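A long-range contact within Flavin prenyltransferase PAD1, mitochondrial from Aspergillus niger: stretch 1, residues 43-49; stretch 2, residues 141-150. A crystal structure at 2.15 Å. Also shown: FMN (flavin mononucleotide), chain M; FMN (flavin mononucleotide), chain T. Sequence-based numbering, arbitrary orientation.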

# COMPACT_ATOMS: atom_id res chain seq x y z
N ILE B 43 25.65 -25.67 -9.08
CA ILE B 43 24.28 -25.23 -9.27
C ILE B 43 23.35 -26.29 -8.70
O ILE B 43 23.47 -27.48 -9.02
CB ILE B 43 23.96 -24.98 -10.76
CG1 ILE B 43 24.65 -23.71 -11.24
CG2 ILE B 43 22.45 -24.88 -10.98
CD1 ILE B 43 24.19 -23.24 -12.61
N VAL B 44 22.43 -25.86 -7.83
CA VAL B 44 21.41 -26.75 -7.29
C VAL B 44 20.27 -26.86 -8.29
O VAL B 44 19.73 -25.84 -8.75
CB VAL B 44 20.91 -26.25 -5.93
CG1 VAL B 44 19.81 -27.16 -5.41
CG2 VAL B 44 22.06 -26.16 -4.93
N VAL B 45 19.91 -28.09 -8.65
CA VAL B 45 18.81 -28.36 -9.57
C VAL B 45 17.71 -29.03 -8.76
O VAL B 45 17.89 -30.14 -8.25
CB VAL B 45 19.25 -29.23 -10.75
CG1 VAL B 45 18.07 -29.48 -11.68
CG2 VAL B 45 20.41 -28.58 -11.49
N ALA B 46 16.57 -28.36 -8.64
CA ALA B 46 15.43 -28.89 -7.91
C ALA B 46 14.28 -29.16 -8.88
O ALA B 46 13.95 -28.31 -9.71
CB ALA B 46 14.98 -27.92 -6.81
N MET B 47 13.69 -30.34 -8.77
CA MET B 47 12.54 -30.72 -9.57
C MET B 47 11.34 -30.90 -8.66
O MET B 47 11.44 -31.51 -7.59
CB MET B 47 12.81 -32.01 -10.36
CG MET B 47 14.03 -31.94 -11.26
SD MET B 47 14.23 -33.39 -12.34
CE MET B 47 12.65 -33.40 -13.19
N THR B 48 10.20 -30.34 -9.07
CA THR B 48 8.95 -30.44 -8.33
C THR B 48 7.87 -31.05 -9.22
O THR B 48 8.06 -31.27 -10.42
CB THR B 48 8.49 -29.06 -7.81
OG1 THR B 48 8.14 -28.22 -8.91
CG2 THR B 48 9.59 -28.40 -7.00
N GLY B 49 6.72 -31.32 -8.61
CA GLY B 49 5.66 -32.05 -9.26
C GLY B 49 4.78 -31.25 -10.21
O GLY B 49 3.58 -31.52 -10.32
N LEU B 141 13.77 -29.66 1.67
CA LEU B 141 15.10 -29.23 1.25
C LEU B 141 15.05 -28.28 0.05
O LEU B 141 15.91 -27.40 -0.07
CB LEU B 141 15.97 -30.43 0.92
CG LEU B 141 17.43 -30.07 0.63
CD1 LEU B 141 18.01 -29.28 1.80
CD2 LEU B 141 18.26 -31.31 0.36
N ILE B 142 14.07 -28.45 -0.84
CA ILE B 142 13.97 -27.55 -1.99
C ILE B 142 13.65 -26.13 -1.54
O ILE B 142 14.32 -25.17 -1.93
CB ILE B 142 12.92 -28.08 -2.99
CG1 ILE B 142 13.46 -29.31 -3.72
CG2 ILE B 142 12.53 -27.00 -3.99
CD1 ILE B 142 12.47 -29.95 -4.66
N SER B 143 12.62 -25.98 -0.70
CA SER B 143 12.22 -24.64 -0.29
C SER B 143 13.24 -24.01 0.65
O SER B 143 13.48 -22.80 0.59
CB SER B 143 10.83 -24.68 0.36
OG SER B 143 10.73 -25.71 1.32
N ARG B 144 13.86 -24.81 1.52
CA ARG B 144 14.88 -24.27 2.42
C ARG B 144 16.10 -23.79 1.64
O ARG B 144 16.63 -22.71 1.91
CB ARG B 144 15.29 -25.32 3.45
CG ARG B 144 16.44 -24.89 4.36
CD ARG B 144 16.13 -23.61 5.13
NE ARG B 144 17.24 -23.20 5.99
CZ ARG B 144 17.34 -22.00 6.56
NH1 ARG B 144 16.41 -21.09 6.37
NH2 ARG B 144 18.39 -21.72 7.33
N THR B 145 16.56 -24.58 0.67
CA THR B 145 17.73 -24.17 -0.11
C THR B 145 17.43 -22.91 -0.91
O THR B 145 18.28 -22.01 -1.00
CB THR B 145 18.17 -25.31 -1.03
OG1 THR B 145 18.40 -26.49 -0.25
CG2 THR B 145 19.47 -24.94 -1.74
N ALA B 146 16.23 -22.81 -1.49
CA ALA B 146 15.85 -21.58 -2.17
C ALA B 146 15.79 -20.41 -1.19
O ALA B 146 16.26 -19.31 -1.51
CB ALA B 146 14.50 -21.76 -2.86
N ASP B 147 15.22 -20.63 -0.01
CA ASP B 147 15.21 -19.61 1.03
C ASP B 147 16.62 -19.15 1.36
O ASP B 147 16.87 -17.96 1.58
CB ASP B 147 14.51 -20.15 2.28
CG ASP B 147 14.19 -19.07 3.30
OD1 ASP B 147 13.30 -18.23 3.02
OD2 ASP B 147 14.81 -19.07 4.38
N VAL B 148 17.58 -20.08 1.37
CA VAL B 148 18.97 -19.74 1.65
C VAL B 148 19.58 -18.98 0.48
O VAL B 148 20.32 -18.00 0.68
CB VAL B 148 19.76 -21.02 1.98
CG1 VAL B 148 21.25 -20.74 1.97
CG2 VAL B 148 19.32 -21.58 3.32
N MET B 149 19.29 -19.40 -0.76
CA MET B 149 19.79 -18.67 -1.92
C MET B 149 19.35 -17.21 -1.89
O MET B 149 20.14 -16.31 -2.20
CB MET B 149 19.31 -19.33 -3.21
CG MET B 149 19.80 -20.76 -3.42
SD MET B 149 21.55 -20.87 -3.83
CE MET B 149 21.81 -22.64 -3.69
N LEU B 150 18.09 -16.96 -1.52
CA LEU B 150 17.60 -15.58 -1.47
C LEU B 150 18.32 -14.77 -0.40
O LEU B 150 18.68 -13.61 -0.64
CB LEU B 150 16.09 -15.58 -1.23
CG LEU B 150 15.22 -16.10 -2.38
CD1 LEU B 150 13.75 -16.09 -1.99
CD2 LEU B 150 15.45 -15.28 -3.63
N1 FMN M . 0.93 -28.12 -10.01
C2 FMN M . 1.24 -26.91 -10.59
O2 FMN M . 1.31 -25.91 -9.90
N3 FMN M . 1.48 -26.84 -11.95
C4 FMN M . 1.41 -27.99 -12.72
O4 FMN M . 1.62 -27.95 -13.93
C4A FMN M . 1.09 -29.21 -12.14
N5 FMN M . 1.03 -30.34 -12.93
C5A FMN M . 0.72 -31.57 -12.37
C6 FMN M . 0.65 -32.72 -13.17
C7 FMN M . 0.33 -33.96 -12.62
C7M FMN M . 0.27 -35.18 -13.49
C8 FMN M . 0.09 -34.04 -11.25
C8M FMN M . -0.25 -35.36 -10.62
C9 FMN M . 0.16 -32.89 -10.46
C9A FMN M . 0.47 -31.65 -11.01
N10 FMN M . 0.55 -30.50 -10.21
C10 FMN M . 0.85 -29.28 -10.78
C1' FMN M . 0.26 -30.57 -8.74
C2' FMN M . 1.48 -30.71 -7.82
O2' FMN M . 2.16 -31.92 -8.08
C3' FMN M . 1.01 -30.67 -6.37
O3' FMN M . 0.52 -29.38 -6.08
C4' FMN M . 2.11 -31.02 -5.37
O4' FMN M . 1.67 -30.73 -4.06
C5' FMN M . 3.38 -30.22 -5.63
O5' FMN M . 4.37 -30.72 -4.77
P FMN M . 5.92 -30.33 -4.97
O1P FMN M . 6.64 -30.48 -3.66
O2P FMN M . 6.52 -31.27 -5.99
O3P FMN M . 6.06 -28.90 -5.43
N1 FMN T . 16.72 -22.78 9.95
C2 FMN T . 16.66 -21.45 10.32
O2 FMN T . 15.76 -20.74 9.87
N3 FMN T . 17.60 -20.93 11.19
C4 FMN T . 18.61 -21.73 11.69
O4 FMN T . 19.45 -21.28 12.47
C4A FMN T . 18.67 -23.07 11.32
N5 FMN T . 19.67 -23.87 11.83
C5A FMN T . 19.74 -25.20 11.47
C6 FMN T . 20.75 -26.01 11.98
C7 FMN T . 20.81 -27.34 11.61
C7M FMN T . 21.89 -28.22 12.15
C8 FMN T . 19.87 -27.87 10.73
C8M FMN T . 19.95 -29.32 10.35
C9 FMN T . 18.86 -27.06 10.22
C9A FMN T . 18.79 -25.73 10.59
N10 FMN T . 17.78 -24.92 10.08
C10 FMN T . 17.72 -23.59 10.45
C1' FMN T . 16.76 -25.47 9.13
C2' FMN T . 15.46 -25.86 9.83
O2' FMN T . 15.72 -26.92 10.72
C3' FMN T . 14.44 -26.31 8.79
O3' FMN T . 13.93 -25.20 8.09
C4' FMN T . 13.28 -27.05 9.44
O4' FMN T . 12.32 -27.36 8.46
C5' FMN T . 12.58 -26.21 10.51
O5' FMN T . 11.52 -26.98 11.03
P FMN T . 10.80 -26.63 12.43
O1P FMN T . 9.44 -27.27 12.46
O2P FMN T . 11.66 -27.16 13.56
O3P FMN T . 10.64 -25.13 12.56

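The packing of strand 43-47 against helix 141-150 is a small, mainly apolar contact in a buried core, held by side-chain fit without a single hydrogen bond between the two stretches. Strand and helix run at 140° to each other, their axes 9.4 Å apart at closest approach, and the two stretches together bury 223 Å². Alternation along the strand selects the participants: Val44 and Ala46 point toward the helix, whereas Ile43 points away. The helix answers with Ile142, Thr145 and Met149, residues three and four apart and therefore on one face.

Side-chain size follows the spacing. Where the backbones come nearest, with 6.2 Å between the CA atoms of Ala46 and Ile142, the strand offers only a methyl, and Ala46 CB meets Ile142 CG1 at 3.7 Å. Ile142 also extends its CD1 to within 3.5 Å of Met47 O and 4.0 Å of Thr48 CG2, so one branched side chain packs over the last strand residue and the first of the loop that follows. At Val44 the gap is wider, and the long Met149 side chain spans it, bringing Met149 CE to 3.7 Å from Val44 CG2. Thr145 adds its methyl, Thr145 CG2 lying 4.3 Å from Val44 CG2, while its hydroxyl is satisfied within the helix, Thr145 OG1 donating to Leu141 O at 2.7 Å. A polar residue thus presents a greasy surface.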